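Serpin48 (Tenebrio molitor, PDB 3OZQ) acts as a highly specific serpin of insect innate immunity, inhibiting the serine protease SPE. Local coordinates at residues Asn95-Phe109 / Val116-Glu128. Residues are numbered along the deposited sequence; the frame is centred on the assembly and turned at random.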
ATOM      1  N   ASN A  95      11.460   5.246   2.159  1.00 35.25           N
ATOM      2  CA  ASN A  95      11.818   3.898   2.542  1.00 34.68           C
ATOM      3  C   ASN A  95      13.275   3.880   2.951  1.00 36.71           C
ATOM      4  O   ASN A  95      14.141   4.393   2.242  1.00 37.34           O
ATOM      5  CB  ASN A  95      11.580   2.901   1.396  1.00 36.70           C
ATOM      6  CG  ASN A  95      10.114   2.823   0.974  1.00 41.34           C
ATOM      7  OD1 ASN A  95       9.775   2.213  -0.061  1.00 38.69           O
ATOM      8  ND2 ASN A  95       9.235   3.442   1.766  1.00 31.40           N
ATOM      9  N   LYS A  96      13.542   3.288   4.103  1.00 37.27           N
ATOM     10  CA  LYS A  96      14.897   3.275   4.628  1.00 36.17           C
ATOM     11  C   LYS A  96      15.173   2.035   5.454  1.00 36.79           C
ATOM     12  O   LYS A  96      14.286   1.485   6.108  1.00 35.53           O
ATOM     13  CB  LYS A  96      15.135   4.532   5.452  1.00 37.05           C
ATOM     14  CG  LYS A  96      16.419   4.509   6.225  1.00 40.41           C
ATOM     15  CD  LYS A  96      17.423   5.452   5.674  1.00 45.32           C
ATOM     16  CE  LYS A  96      17.057   6.873   5.979  1.00 41.42           C
ATOM     17  NZ  LYS A  96      18.313   7.693   6.008  1.00 39.04           N
ATOM     18  N   ILE A  97      16.424   1.587   5.414  1.00 36.40           N
ATOM     19  CA  ILE A  97      16.847   0.472   6.231  1.00 33.78           C
ATOM     20  C   ILE A  97      17.885   1.014   7.182  1.00 39.36           C
ATOM     21  O   ILE A  97      19.001   1.310   6.771  1.00 42.15           O
ATOM     22  CB  ILE A  97      17.427  -0.665   5.374  1.00 38.73           C
ATOM     23  CG1 ILE A  97      16.327  -1.253   4.475  1.00 37.96           C
ATOM     24  CG2 ILE A  97      18.019  -1.756   6.254  1.00 38.50           C
ATOM     25  CD1 ILE A  97      16.711  -2.582   3.833  1.00 34.93           C
ATOM     26  N   TYR A  98      17.496   1.204   8.437  1.00 35.67           N
ATOM     27  CA  TYR A  98      18.425   1.678   9.465  1.00 35.29           C
ATOM     28  C   TYR A  98      19.104   0.493  10.132  1.00 39.15           C
ATOM     29  O   TYR A  98      18.428  -0.466  10.505  1.00 36.94           O
ATOM     30  CB  TYR A  98      17.692   2.490  10.522  1.00 36.05           C
ATOM     31  CG  TYR A  98      17.300   3.871  10.081  1.00 38.95           C
ATOM     32  CD1 TYR A  98      18.170   4.943  10.228  1.00 38.40           C
ATOM     33  CD2 TYR A  98      16.055   4.106   9.507  1.00 35.83           C
ATOM     34  CE1 TYR A  98      17.806   6.209   9.827  1.00 41.85           C
ATOM     35  CE2 TYR A  98      15.680   5.364   9.108  1.00 40.45           C
ATOM     36  CZ  TYR A  98      16.553   6.415   9.269  1.00 40.47           C
ATOM     37  OH  TYR A  98      16.173   7.669   8.859  1.00 36.09           O
ATOM     38  N   VAL A  99      20.429   0.588  10.303  1.00 34.83           N
ATOM     39  CA  VAL A  99      21.242  -0.513  10.814  1.00 38.14           C
ATOM     40  C   VAL A  99      22.087  -0.152  12.062  1.00 38.66           C
ATOM     41  O   VAL A  99      22.634   0.944  12.166  1.00 41.11           O
ATOM     42  CB  VAL A  99      22.152  -1.079   9.691  1.00 37.24           C
ATOM     43  CG1 VAL A  99      22.959  -2.246  10.198  1.00 41.16           C
ATOM     44  CG2 VAL A  99      21.291  -1.497   8.474  1.00 36.71           C
ATOM     45  N   LYS A 100      22.156  -1.087  13.002  1.00 38.14           N
ATOM     46  CA  LYS A 100      22.860  -0.926  14.280  1.00 44.05           C
ATOM     47  C   LYS A 100      24.258  -0.337  14.050  1.00 42.73           C
ATOM     48  O   LYS A 100      24.978  -0.832  13.186  1.00 41.79           O
ATOM     49  CB  LYS A 100      22.955  -2.312  14.926  1.00 45.15           C
ATOM     50  CG  LYS A 100      23.499  -2.397  16.340  1.00 47.94           C
ATOM     51  CD  LYS A 100      23.431  -3.850  16.806  1.00 41.27           C
ATOM     52  CE  LYS A 100      24.294  -4.112  18.051  1.00 51.29           C
ATOM     53  NZ  LYS A 100      23.709  -3.539  19.306  1.00 53.98           N
ATOM     54  N   THR A 101      24.638   0.710  14.796  1.00 40.65           N
ATOM     55  CA  THR A 101      25.894   1.430  14.494  1.00 48.30           C
ATOM     56  C   THR A 101      27.111   0.514  14.473  1.00 48.95           C
ATOM     57  O   THR A 101      28.053   0.742  13.716  1.00 51.86           O
ATOM     58  CB  THR A 101      26.201   2.683  15.404  1.00 48.45           C
ATOM     59  OG1 THR A 101      25.681   2.507  16.729  1.00 52.45           O
ATOM     60  CG2 THR A 101      25.614   3.955  14.804  1.00 50.27           C
ATOM     61  N   ASN A 102      27.079  -0.534  15.286  1.00 46.55           N
ATOM     62  CA  ASN A 102      28.239  -1.394  15.427  1.00 52.19           C
ATOM     63  C   ASN A 102      28.680  -1.948  14.091  1.00 53.80           C
ATOM     64  O   ASN A 102      29.863  -2.226  13.894  1.00 47.72           O
ATOM     65  CB  ASN A 102      27.943  -2.534  16.403  1.00 51.26           C
ATOM     66  CG  ASN A 102      27.354  -2.035  17.702  1.00 54.37           C
ATOM     67  OD1 ASN A 102      26.193  -1.598  17.746  1.00 53.52           O
ATOM     68  ND2 ASN A 102      28.149  -2.084  18.770  1.00 50.35           N
ATOM     69  N   PHE A 103      27.735  -2.094  13.162  1.00 41.05           N
ATOM     70  CA  PHE A 103      28.047  -2.742  11.900  1.00 46.54           C
ATOM     71  C   PHE A 103      27.829  -1.791  10.727  1.00 50.95           C
ATOM     72  O   PHE A 103      26.717  -1.664  10.200  1.00 48.23           O
ATOM     73  CB  PHE A 103      27.253  -4.045  11.734  1.00 45.85           C
ATOM     74  CG  PHE A 103      27.271  -4.938  12.951  1.00 46.76           C
ATOM     75  CD1 PHE A 103      26.199  -4.958  13.829  1.00 47.73           C
ATOM     76  CD2 PHE A 103      28.353  -5.755  13.215  1.00 50.95           C
ATOM     77  CE1 PHE A 103      26.203  -5.781  14.939  1.00 46.44           C
ATOM     78  CE2 PHE A 103      28.369  -6.576  14.337  1.00 49.50           C
ATOM     79  CZ  PHE A 103      27.297  -6.587  15.198  1.00 47.27           C
ATOM     80  N   SER A 104      28.909  -1.118  10.337  1.00 47.17           N
ATOM     81  CA  SER A 104      28.911  -0.177   9.223  1.00 48.99           C
ATOM     82  C   SER A 104      28.260  -0.758   7.969  1.00 50.61           C
ATOM     83  O   SER A 104      28.634  -1.829   7.495  1.00 49.30           O
ATOM     84  CB  SER A 104      30.344   0.257   8.906  1.00 52.07           C
ATOM     85  OG  SER A 104      30.890   1.011   9.972  1.00 56.11           O
ATOM     86  N   VAL A 105      27.285  -0.037   7.432  1.00 46.91           N
ATOM     87  CA  VAL A 105      26.611  -0.475   6.225  1.00 50.77           C
ATOM     88  C   VAL A 105      27.585  -0.468   5.051  1.00 50.50           C
ATOM     89  O   VAL A 105      28.270   0.529   4.804  1.00 49.98           O
ATOM     90  CB  VAL A 105      25.415   0.437   5.904  1.00 46.11           C
ATOM     91  CG1 VAL A 105      24.652  -0.094   4.684  1.00 54.98           C
ATOM     92  CG2 VAL A 105      24.505   0.545   7.105  1.00 43.66           C
ATOM     93  N   ARG A 106      27.638  -1.582   4.329  1.00 49.45           N
ATOM     94  CA  ARG A 106      28.462  -1.679   3.130  1.00 52.31           C
ATOM     95  C   ARG A 106      28.017  -0.683   2.069  1.00 59.86           C
ATOM     96  O   ARG A 106      26.864  -0.702   1.634  1.00 59.23           O
ATOM     97  CB  ARG A 106      28.429  -3.102   2.568  1.00 55.99           C
ATOM     98  CG  ARG A 106      28.801  -4.157   3.596  1.00 53.46           C
ATOM     99  CD  ARG A 106      28.769  -5.555   3.012  1.00 49.54           C
ATOM    100  NE  ARG A 106      28.738  -6.566   4.067  1.00 52.94           N
ATOM    101  CZ  ARG A 106      29.815  -7.006   4.719  1.00 58.98           C
ATOM    102  NH1 ARG A 106      31.016  -6.520   4.427  1.00 59.38           N
ATOM    103  NH2 ARG A 106      29.695  -7.930   5.667  1.00 51.16           N
ATOM    104  N   GLU A 107      28.936   0.188   1.658  1.00 63.05           N
ATOM    105  CA  GLU A 107      28.643   1.223   0.665  1.00 60.47           C
ATOM    106  C   GLU A 107      27.892   0.685  -0.554  1.00 57.85           C
ATOM    107  O   GLU A 107      27.069   1.386  -1.141  1.00 57.39           O
ATOM    108  CB  GLU A 107      29.934   1.914   0.213  1.00 66.94           C
ATOM    109  CG  GLU A 107      30.523   2.868   1.238  1.00 71.20           C
ATOM    110  CD  GLU A 107      30.804   4.238   0.648  1.00 80.82           C
ATOM    111  OE1 GLU A 107      30.930   5.209   1.429  1.00 81.00           O
ATOM    112  OE2 GLU A 107      30.893   4.340  -0.598  1.00 78.44           O
ATOM    113  N   GLU A 108      28.196  -0.554  -0.928  1.00 56.14           N
ATOM    114  CA  GLU A 108      27.562  -1.221  -2.060  1.00 54.70           C
ATOM    115  C   GLU A 108      26.057  -1.409  -1.859  1.00 57.57           C
ATOM    116  O   GLU A 108      25.294  -1.453  -2.828  1.00 53.59           O
ATOM    117  CB  GLU A 108      28.205  -2.593  -2.266  1.00 59.59           C
ATOM    118  CG  GLU A 108      27.639  -3.380  -3.438  1.00 61.90           C
ATOM    119  CD  GLU A 108      28.120  -4.828  -3.478  1.00 78.39           C
ATOM    120  OE1 GLU A 108      28.942  -5.220  -2.615  1.00 81.63           O
ATOM    121  OE2 GLU A 108      27.672  -5.577  -4.377  1.00 82.78           O
ATOM    122  N   PHE A 109      25.639  -1.542  -0.603  1.00 55.18           N
ATOM    123  CA  PHE A 109      24.231  -1.749  -0.280  1.00 51.80           C
ATOM    124  C   PHE A 109      23.519  -0.413  -0.275  1.00 53.88           C
ATOM    125  O   PHE A 109      22.378  -0.308  -0.739  1.00 51.24           O
ATOM    126  CB  PHE A 109      24.071  -2.445   1.076  1.00 50.27           C
ATOM    127  CG  PHE A 109      22.660  -2.908   1.371  1.00 48.96           C
ATOM    128  CD1 PHE A 109      22.108  -3.991   0.698  1.00 46.21           C
ATOM    129  CD2 PHE A 109      21.898  -2.275   2.336  1.00 46.41           C
ATOM    130  CE1 PHE A 109      20.806  -4.421   0.975  1.00 39.16           C
ATOM    131  CE2 PHE A 109      20.598  -2.700   2.612  1.00 42.43           C
ATOM    132  CZ  PHE A 109      20.062  -3.777   1.936  1.00 41.02           C
ATOM    133  N   VAL A 116      18.480   1.220  -7.331  1.00 49.86           N
ATOM    134  CA  VAL A 116      17.510   0.228  -7.785  1.00 49.46           C
ATOM    135  C   VAL A 116      16.160   0.271  -7.066  1.00 49.85           C
ATOM    136  O   VAL A 116      15.115   0.209  -7.713  1.00 44.61           O
ATOM    137  CB  VAL A 116      18.063  -1.202  -7.663  1.00 52.00           C
ATOM    138  CG1 VAL A 116      16.972  -2.219  -7.955  1.00 47.49           C
ATOM    139  CG2 VAL A 116      19.259  -1.395  -8.600  1.00 55.55           C
ATOM    140  N   TYR A 117      16.183   0.368  -5.737  1.00 46.32           N
ATOM    141  CA  TYR A 117      14.981   0.084  -4.943  1.00 45.78           C
ATOM    142  C   TYR A 117      14.286   1.305  -4.357  1.00 43.58           C
ATOM    143  O   TYR A 117      13.394   1.166  -3.519  1.00 47.95           O
ATOM    144  CB  TYR A 117      15.305  -0.880  -3.803  1.00 45.14           C
ATOM    145  CG  TYR A 117      15.707  -2.265  -4.227  1.00 45.98           C
ATOM    146  CD1 TYR A 117      14.791  -3.303  -4.248  1.00 42.26           C
ATOM    147  CD2 TYR A 117      17.023  -2.545  -4.577  1.00 50.11           C
ATOM    148  CE1 TYR A 117      15.173  -4.581  -4.618  1.00 42.78           C
ATOM    149  CE2 TYR A 117      17.405  -3.806  -4.954  1.00 45.88           C
ATOM    150  CZ  TYR A 117      16.482  -4.824  -4.970  1.00 43.46           C
ATOM    151  OH  TYR A 117      16.885  -6.092  -5.347  1.00 49.92           O
ATOM    152  N   GLY A 118      14.687   2.494  -4.785  1.00 44.17           N
ATOM    153  CA  GLY A 118      14.062   3.715  -4.316  1.00 39.51           C
ATOM    154  C   GLY A 118      13.992   3.816  -2.803  1.00 44.26           C
ATOM    155  O   GLY A 118      12.976   4.228  -2.235  1.00 44.00           O
ATOM    156  N   ALA A 119      15.078   3.437  -2.145  1.00 41.07           N
ATOM    157  CA  ALA A 119      15.167   3.555  -0.699  1.00 41.75           C
ATOM    158  C   ALA A 119      16.587   3.968  -0.348  1.00 49.46           C
ATOM    159  O   ALA A 119      17.403   4.220  -1.236  1.00 51.47           O
ATOM    160  CB  ALA A 119      14.825   2.234  -0.045  1.00 40.82           C
ATOM    161  N   GLN A 120      16.890   4.051   0.941  1.00 45.18           N
ATOM    162  CA  GLN A 120      18.284   4.192   1.346  1.00 42.67           C
ATOM    163  C   GLN A 120      18.593   3.413   2.607  1.00 44.54           C
ATOM    164  O   GLN A 120      17.700   2.817   3.202  1.00 38.88           O
ATOM    165  CB  GLN A 120      18.678   5.656   1.463  1.00 45.88           C
ATOM    166  CG  GLN A 120      18.056   6.393   2.581  1.00 45.86           C
ATOM    167  CD  GLN A 120      18.243   7.880   2.419  1.00 48.95           C
ATOM    168  OE1 GLN A 120      18.431   8.606   3.396  1.00 47.43           O
ATOM    169  NE2 GLN A 120      18.185   8.344   1.175  1.00 50.48           N
ATOM    170  N   SER A 121      19.870   3.386   2.993  1.00 39.55           N
ATOM    171  CA  SER A 121      20.266   2.663   4.190  1.00 45.74           C
ATOM    172  C   SER A 121      21.302   3.471   4.957  1.00 46.23           C
ATOM    173  O   SER A 121      22.099   4.202   4.365  1.00 47.59           O
ATOM    174  CB  SER A 121      20.786   1.274   3.839  1.00 43.99           C
ATOM    175  OG  SER A 121      21.098   0.529   5.004  1.00 49.06           O
ATOM    176  N   GLU A 122      21.269   3.347   6.277  1.00 47.13           N
ATOM    177  CA  GLU A 122      21.997   4.258   7.149  1.00 44.98           C
ATOM    178  C   GLU A 122      22.200   3.611   8.513  1.00 47.85           C
ATOM    179  O   GLU A 122      21.344   2.848   8.976  1.00 41.36           O
ATOM    180  CB  GLU A 122      21.205   5.568   7.259  1.00 46.13           C
ATOM    181  CG  GLU A 122      21.715   6.583   8.256  1.00 50.55           C
ATOM    182  CD  GLU A 122      21.112   7.961   8.025  1.00 50.73           C
ATOM    183  OE1 GLU A 122      20.786   8.664   9.018  1.00 48.81           O
ATOM    184  OE2 GLU A 122      20.975   8.348   6.839  1.00 53.61           O
ATOM    185  N   ASN A 123      23.356   3.877   9.132  1.00 48.58           N
ATOM    186  CA  ASN A 123      23.637   3.411  10.489  1.00 41.86           C
ATOM    187  C   ASN A 123      23.018   4.337  11.504  1.00 42.78           C
ATOM    188  O   ASN A 123      22.985   5.550  11.303  1.00 46.62           O
ATOM    189  CB  ASN A 123      25.152   3.319  10.763  1.00 42.67           C
ATOM    190  CG  ASN A 123      25.755   2.022  10.276  1.00 42.36           C
ATOM    191  OD1 ASN A 123      25.505   0.960  10.839  1.00 45.33           O
ATOM    192  ND2 ASN A 123      26.553   2.100   9.218  1.00 45.60           N
ATOM    193  N   VAL A 124      22.539   3.771  12.605  1.00 43.08           N
ATOM    194  CA  VAL A 124      21.931   4.571  13.655  1.00 39.17           C
ATOM    195  C   VAL A 124      22.143   3.852  14.969  1.00 45.45           C
ATOM    196  O   VAL A 124      22.137   2.623  15.014  1.00 41.28           O
ATOM    197  CB  VAL A 124      20.401   4.809  13.410  1.00 45.66           C
ATOM    198  CG1 VAL A 124      19.633   3.494  13.447  1.00 40.59           C
ATOM    199  CG2 VAL A 124      19.830   5.782  14.432  1.00 38.58           C
ATOM    200  N   ASP A 125      22.350   4.621  16.033  1.00 45.96           N
ATOM    201  CA  ASP A 125      22.496   4.047  17.361  1.00 48.57           C
ATOM    202  C   ASP A 125      21.138   3.839  18.008  1.00 45.68           C
ATOM    203  O   ASP A 125      20.485   4.803  18.407  1.00 46.38           O
ATOM    204  CB  ASP A 125      23.341   4.957  18.253  1.00 51.12           C
ATOM    205  CG  ASP A 125      23.714   4.290  19.571  1.00 55.79           C
ATOM    206  OD1 ASP A 125      23.154   3.214  19.875  1.00 50.71           O
ATOM    207  OD2 ASP A 125      24.565   4.840  20.303  1.00 58.57           O
ATOM    208  N   PHE A 126      20.720   2.583  18.130  1.00 45.61           N
ATOM    209  CA  PHE A 126      19.433   2.278  18.756  1.00 45.01           C
ATOM    210  C   PHE A 126      19.513   2.297  20.292  1.00 50.32           C
ATOM    211  O   PHE A 126      18.493   2.168  20.972  1.00 50.48           O
ATOM    212  CB  PHE A 126      18.884   0.929  18.273  1.00 41.57           C
ATOM    213  CG  PHE A 126      18.654   0.846  16.771  1.00 42.29           C
ATOM    214  CD1 PHE A 126      17.557   1.453  16.181  1.00 43.19           C
ATOM    215  CD2 PHE A 126      19.522   0.132  15.968  1.00 41.99           C
ATOM    216  CE1 PHE A 126      17.345   1.365  14.806  1.00 45.42           C
ATOM    217  CE2 PHE A 126      19.312   0.035  14.595  1.00 41.17           C
ATOM    218  CZ  PHE A 126      18.233   0.642  14.018  1.00 37.04           C
ATOM    219  N   SER A 127      20.723   2.449  20.833  1.00 52.59           N
ATOM    220  CA  SER A 127      20.914   2.498  22.286  1.00 58.84           C
ATOM    221  C   SER A 127      19.974   3.510  22.915  1.00 56.54           C
ATOM    222  O   SER A 127      19.157   3.167  23.775  1.00 61.41           O
ATOM    223  CB  SER A 127      22.356   2.874  22.651  1.00 53.19           C
ATOM    224  OG  SER A 127      23.266   1.854  22.299  1.00 62.67           O
ATOM    225  N   GLU A 128      20.112   4.762  22.490  1.00 54.11           N
ATOM    226  CA  GLU A 128      19.265   5.840  22.967  1.00 53.36           C
ATOM    227  C   GLU A 128      17.935   5.752  22.229  1.00 54.35           C
ATOM    228  O   GLU A 128      17.810   6.273  21.128  1.00 52.09           O
ATOM    229  CB  GLU A 128      19.925   7.189  22.680  1.00 57.10           C
ATOM    230  CG  GLU A 128      21.333   7.342  23.235  1.00 59.81           C
ATOM    231  CD  GLU A 128      21.348   7.636  24.724  1.00 66.65           C
ATOM    232  OE1 GLU A 128      20.956   8.764  25.104  1.00 65.79           O
ATOM    233  OE2 GLU A 128      21.747   6.741  25.508  1.00 62.63           O
TER
HETATM  234  O   HOH W   1      11.684   0.515  -1.359  1.00 37.53           O
HETATM  235  O   HOH W   2      12.577   6.511  -0.507  1.00 43.76           O
HETATM  236  O   HOH W   3      10.200   3.300  -3.127  1.00 44.52           O
HETATM  237  O   HOH W   4      18.393   9.832   8.717  1.00 40.41           O
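Strands 90-100 and 120-124 pair in parallel at the margin of the large serpin sheet A, joined by helix 107-115 in a beta-alpha-beta crossover. Ile97 N donates to Gln120 O at 2.8 Å, and Val99 N repeats this on Glu122 O. Ile97 O takes two donors from opposite faces of its carbonyl plane: Glu122 N at 3.1 Å and Ser121 OG at 2.9 Å.

On the face carrying Lys96, Tyr98, Gln120 and Glu122, the lysine chain bends at chi2 (109°) and chi3, bringing NZ to both neighbours on the other strand. NZ meets an in-plane lone pair of Gln120 OE1 at 2.8 Å and makes a salt bridge to Glu122 OE2 at 2.9 Å. A methionine in its place would probably leave the Glu122 carboxylate without its ion-pair mate and the Gln120 amide freer to turn. Farther along, Tyr98 CB packs on Val124 CG1 (3.7 Å), which also lies over one face of the Phe126 ring, toward its rim.

Helix 129-143 lies over this side, with Leu135, Met136 and Trp139 against Tyr98; Trp139 also makes a cation-pi contact with Lys96. Phe109 of helix 107-115 brings its ring edge to Ser121 OG on the other, and strand 163-174 continues the sheet antiparallel beyond strand 90-100.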